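Local structure of transcriptional regulator, AsnC family (Agrobacterium tumefaciens str. C58, 3I4P) at residues L12-T17 against T144-L149; K58-V63 against V109-A114. The protein probably regulates transcription by binding specific DNA sequences, and binds calcium ions. One frame throughout, in Å; residues are numbered along the deposited sequence.

In the fold
The two contacts lie in different parts of an extended chain, their centres 25 Å apart and their nearest atoms about 12 Å apart, without touching. Contact 1 brings the loop after helix 3-12, in the winged helix-turn-helix part, against the loop that follows strand 131-143. Contact 2 lies between these two loops in sequence, joining the end of the connection from strand 47-54 to the end of strand 104-110 and the start of helix 113-126. Contact 1 thus ties the chain beyond the four-stranded antiparallel sheet to the DNA-binding part, whereas contact 2 lies at the end of its two central strands, where 63-70 begins and 104-110 finishes; both also touch the second subunit.

Contact 1 (L12-T17 against T144-L149); sequences LQEDST and TTELPL
Gln13 pairs its carboxamide with both backbone polar groups of Leu147, joining the loop after helix 3-12, in the winged helix-turn-helix part, to the loop that follows strand 131-143. Its CG stands anti to the carbonyl carbon (chi1 -72°), and the chain is extended beyond. Leu147 N donates to Gln13 OE1 (2.9 Å), lying above the carbonyl plane of the amide, 36° out of it. In return Gln13 NE2 donates to Leu147 O at 3.2 Å, an almost straight bond (177°) that arrives in the carbonyl plane on a lone pair. The two bonds of opposite sense fix which end of the amide is oxygen. Water 2 bridges Gln13 OE1 and Thr145 O, and NE2 also rests 3.5 Å from CD1 of Leu149. Nearer the backbone, Gln13 O lies 3.4 Å from Glu146 CG. Water 1 links that carbonyl oxygen to Thr145 OG1, and water 3 donates to it and to Glu146 OE2.

At Glu14 the contact turns to carboxylates. Its CG packs 3.1 Å from Glu146 OE2, while Glu14 OE2 and Glu146 OE1 are 4.1 Å apart. Water 4 donates to both of these oxygens.

The chemistry is therefore of two kinds: a directional amide link to the backbone, and a pair of like charges that might raise an acid's pKa slightly, eased by water and the weakly held Arg49 of the second subunit.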
# COMPACT_ATOMS: atom_id res chain seq x y z
N LEU A 12 -5.08 22.53 -37.42
CA LEU A 12 -6.10 21.49 -37.68
C LEU A 12 -6.54 20.79 -36.37
O LEU A 12 -7.71 20.57 -36.17
CB LEU A 12 -5.62 20.48 -38.75
CG LEU A 12 -5.62 20.97 -40.21
CD1 LEU A 12 -5.17 19.86 -41.13
CD2 LEU A 12 -6.99 21.49 -40.66
N GLN A 13 -5.61 20.55 -35.47
CA GLN A 13 -5.90 19.95 -34.16
C GLN A 13 -6.76 20.85 -33.27
O GLN A 13 -7.39 20.36 -32.32
CB GLN A 13 -4.60 19.66 -33.40
CG GLN A 13 -3.79 18.53 -33.93
CD GLN A 13 -2.78 18.05 -32.89
OE1 GLN A 13 -2.77 16.86 -32.53
NE2 GLN A 13 -1.98 18.97 -32.34
N GLU A 14 -6.71 22.15 -33.53
CA GLU A 14 -7.50 23.14 -32.79
C GLU A 14 -8.89 23.38 -33.40
O GLU A 14 -9.85 23.65 -32.70
CB GLU A 14 -6.76 24.49 -32.69
CG GLU A 14 -5.62 24.51 -31.66
CD GLU A 14 -4.57 25.62 -31.91
OE1 GLU A 14 -4.71 26.37 -32.90
OE2 GLU A 14 -3.58 25.71 -31.11
N ASP A 15 -8.98 23.28 -34.72
CA ASP A 15 -10.13 23.72 -35.47
C ASP A 15 -9.99 23.21 -36.88
O ASP A 15 -9.10 23.64 -37.59
CB ASP A 15 -10.19 25.25 -35.47
CG ASP A 15 -11.48 25.83 -36.14
OD1 ASP A 15 -12.40 25.07 -36.55
OD2 ASP A 15 -11.58 27.08 -36.23
N SER A 16 -10.85 22.29 -37.31
CA SER A 16 -10.82 21.77 -38.69
C SER A 16 -11.90 22.39 -39.56
O SER A 16 -12.17 21.92 -40.65
CB SER A 16 -10.98 20.25 -38.71
OG SER A 16 -12.23 19.84 -38.18
N THR A 17 -12.53 23.47 -39.09
CA THR A 17 -13.66 24.05 -39.82
C THR A 17 -13.23 25.08 -40.86
O THR A 17 -14.01 25.38 -41.75
CB THR A 17 -14.73 24.64 -38.85
OG1 THR A 17 -14.20 25.77 -38.17
CG2 THR A 17 -15.13 23.61 -37.81
N THR A 144 -7.68 17.82 -23.71
CA THR A 144 -7.42 18.17 -25.07
C THR A 144 -7.12 16.92 -25.88
O THR A 144 -6.58 15.93 -25.36
CB THR A 144 -6.21 19.17 -25.18
OG1 THR A 144 -6.17 19.68 -26.51
CG2 THR A 144 -4.90 18.49 -24.85
N THR A 145 -7.46 17.02 -27.17
CA THR A 145 -7.16 15.99 -28.19
C THR A 145 -5.95 16.40 -29.04
O THR A 145 -5.50 15.65 -29.91
CB THR A 145 -8.44 15.81 -29.09
OG1 THR A 145 -8.69 17.03 -29.82
CG2 THR A 145 -9.65 15.47 -28.21
N GLU A 146 -5.43 17.60 -28.79
CA GLU A 146 -4.16 18.11 -29.36
C GLU A 146 -2.96 17.38 -28.77
O GLU A 146 -2.73 17.38 -27.56
CB GLU A 146 -4.00 19.61 -29.10
CG GLU A 146 -5.09 20.44 -29.77
CD GLU A 146 -5.20 21.86 -29.25
OE1 GLU A 146 -4.19 22.39 -28.73
OE2 GLU A 146 -6.28 22.47 -29.37
N LEU A 147 -2.20 16.75 -29.65
CA LEU A 147 -0.92 16.19 -29.30
C LEU A 147 0.17 17.29 -29.30
O LEU A 147 0.08 18.27 -30.02
CB LEU A 147 -0.56 15.05 -30.28
CG LEU A 147 -1.56 13.87 -30.31
CD1 LEU A 147 -1.17 12.85 -31.38
CD2 LEU A 147 -1.72 13.20 -28.90
N PRO A 148 1.23 17.10 -28.47
CA PRO A 148 2.40 17.99 -28.58
C PRO A 148 3.10 17.75 -29.91
O PRO A 148 3.27 16.58 -30.32
CB PRO A 148 3.28 17.56 -27.39
CG PRO A 148 2.86 16.13 -27.06
CD PRO A 148 1.39 16.06 -27.43
N LEU A 149 3.47 18.82 -30.61
CA LEU A 149 3.99 18.70 -31.95
C LEU A 149 5.50 19.01 -31.99
O LEU A 149 6.13 18.92 -33.06
CB LEU A 149 3.17 19.56 -32.94
CG LEU A 149 1.68 19.20 -33.05
CD1 LEU A 149 0.94 20.18 -33.95
CD2 LEU A 149 1.49 17.79 -33.54
O HOH W 1 -7.18 17.52 -31.95
O HOH W 2 -4.73 15.13 -32.29
O HOH W 3 -8.58 21.34 -29.83
O HOH W 4 -3.77 25.12 -28.40

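Contact 2 (K58-V63 against V109-A114)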
# COMPACT_ATOMS: atom_id res chain seq x y z
N LYS A 58 -23.23 18.89 -21.32
CA LYS A 58 -24.43 19.02 -22.12
C LYS A 58 -24.96 17.71 -22.67
O LYS A 58 -26.11 17.63 -23.01
CB LYS A 58 -24.23 20.03 -23.26
CG LYS A 58 -24.22 21.48 -22.76
CD LYS A 58 -23.71 22.46 -23.82
CE LYS A 58 -23.29 23.79 -23.21
NZ LYS A 58 -24.37 24.37 -22.36
N VAL A 59 -24.16 16.66 -22.75
CA VAL A 59 -24.72 15.35 -23.16
C VAL A 59 -24.88 14.42 -21.95
O VAL A 59 -25.09 13.22 -22.10
CB VAL A 59 -23.91 14.70 -24.32
CG1 VAL A 59 -24.00 15.56 -25.55
CG2 VAL A 59 -22.44 14.38 -23.90
N ASN A 60 -24.81 14.98 -20.76
CA ASN A 60 -25.06 14.25 -19.50
C ASN A 60 -24.08 13.10 -19.20
O ASN A 60 -24.45 12.03 -18.72
CB ASN A 60 -26.53 13.75 -19.45
CG ASN A 60 -26.99 13.41 -18.04
OD1 ASN A 60 -26.51 13.98 -17.05
ND2 ASN A 60 -27.92 12.47 -17.94
N THR A 61 -22.81 13.35 -19.48
CA THR A 61 -21.73 12.42 -19.13
C THR A 61 -20.61 13.13 -18.35
O THR A 61 -19.42 12.99 -18.67
CB THR A 61 -21.16 11.77 -20.40
OG1 THR A 61 -20.47 12.76 -21.15
CG2 THR A 61 -22.28 11.19 -21.26
N LYS A 62 -21.00 13.88 -17.31
CA LYS A 62 -20.09 14.83 -16.62
C LYS A 62 -19.14 14.22 -15.61
O LYS A 62 -18.22 14.90 -15.17
CB LYS A 62 -20.88 15.96 -15.93
CG LYS A 62 -21.58 15.56 -14.63
CD LYS A 62 -22.66 16.59 -14.16
CE LYS A 62 -23.47 16.06 -12.92
NZ LYS A 62 -24.44 14.87 -13.16
N VAL A 63 -19.37 12.96 -15.21
CA VAL A 63 -18.48 12.30 -14.22
C VAL A 63 -17.48 11.42 -14.99
O VAL A 63 -17.84 10.69 -15.91
CB VAL A 63 -19.26 11.47 -13.17
CG1 VAL A 63 -18.29 10.63 -12.30
CG2 VAL A 63 -20.16 12.40 -12.30
N VAL A 109 -16.86 7.51 -18.57
CA VAL A 109 -17.71 8.70 -18.37
C VAL A 109 -19.22 8.29 -18.24
O VAL A 109 -19.73 7.41 -18.96
CB VAL A 109 -17.47 9.78 -19.49
CG1 VAL A 109 -15.97 10.27 -19.47
CG2 VAL A 109 -17.82 9.24 -20.84
N VAL A 110 -19.88 8.94 -17.28
CA VAL A 110 -21.26 8.66 -16.88
C VAL A 110 -21.80 9.97 -16.26
O VAL A 110 -21.02 10.88 -15.94
CB VAL A 110 -21.34 7.47 -15.85
CG1 VAL A 110 -21.07 6.12 -16.54
CG2 VAL A 110 -20.42 7.68 -14.65
N PRO A 111 -23.15 10.08 -16.09
CA PRO A 111 -23.72 11.28 -15.42
C PRO A 111 -23.52 11.34 -13.90
O PRO A 111 -23.42 12.43 -13.34
CB PRO A 111 -25.22 11.18 -15.74
CG PRO A 111 -25.45 9.71 -16.03
CD PRO A 111 -24.19 9.24 -16.71
N ASP A 112 -23.46 10.18 -13.26
CA ASP A 112 -23.48 10.12 -11.78
C ASP A 112 -23.00 8.76 -11.24
O ASP A 112 -22.77 7.84 -12.02
CB ASP A 112 -24.87 10.48 -11.23
CG ASP A 112 -26.01 9.66 -11.85
OD1 ASP A 112 -25.83 8.48 -12.23
OD2 ASP A 112 -27.14 10.22 -11.94
N ILE A 113 -22.85 8.67 -9.92
CA ILE A 113 -22.45 7.45 -9.23
C ILE A 113 -23.38 6.27 -9.57
O ILE A 113 -22.91 5.19 -9.88
CB ILE A 113 -22.33 7.68 -7.67
CG1 ILE A 113 -21.04 8.41 -7.34
CG2 ILE A 113 -22.39 6.39 -6.86
CD1 ILE A 113 -21.04 9.03 -5.90
N ALA A 114 -24.69 6.48 -9.54
CA ALA A 114 -25.64 5.40 -9.84
C ALA A 114 -25.45 4.86 -11.27
O ALA A 114 -25.45 3.65 -11.46
CB ALA A 114 -27.10 5.84 -9.60
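Pro111, the residue with the largest buried area here, is met by Asn60 and Lys62 through different parts. Its ring lies against Asn60, with CB 3.2 Å from Asn60 O and 3.3 Å from Asn60 OD1. The two side chains cross at about a right angle. With CG anti to the backbone N (chi1 -161°), Asn60 brings its amide group to the CB of the proline, while ND2 is hydrogen-bonded to Tyr151 O of the second subunit; Tyr151 of that subunit also packs on Pro111. On its carbonyl group, Pro111 O accepts from Lys62 NZ at 2.7 Å, the donor tilted 24° from the carbonyl plane. A bend at chi4 (-70°) sets NZ toward that oxygen.

Val63 comes next in buried area and forms an antiparallel hydrogen-bonded pair with Val110. Val63 N donates to Val110 O (2.8 Å), nearly in line with the C=O bond, and Val110 N returns a bond to Val63 O (3.0 Å). Both Lys62 and Val63 face Val110, which makes a classic beta bulge where strand 63-70 begins beside the end of strand 104-110. These are the central strands of a ferredoxin-like beta-alpha-beta-beta-alpha-beta domain, the fold of the Lrp/AsnC ligand-binding domain. Val63 O also takes a CA-H...O contact from Val109 CA (3.2 Å).

The side chains of Val63 and Val110 lie on the same sheet face, CB of the former 4.2 Å from CG2 of the latter. Val63 CG2 lies 3.4 Å from Pro111 O. Phe136 of strand 131-143 and Ile113 of the third subunit pack on Val63, while Ala115 and Tyr116 of helix 113-126 touch Val110. That helix starts right after Asp112, the N-cap residue, whose OD1 accepts from Ala115 N.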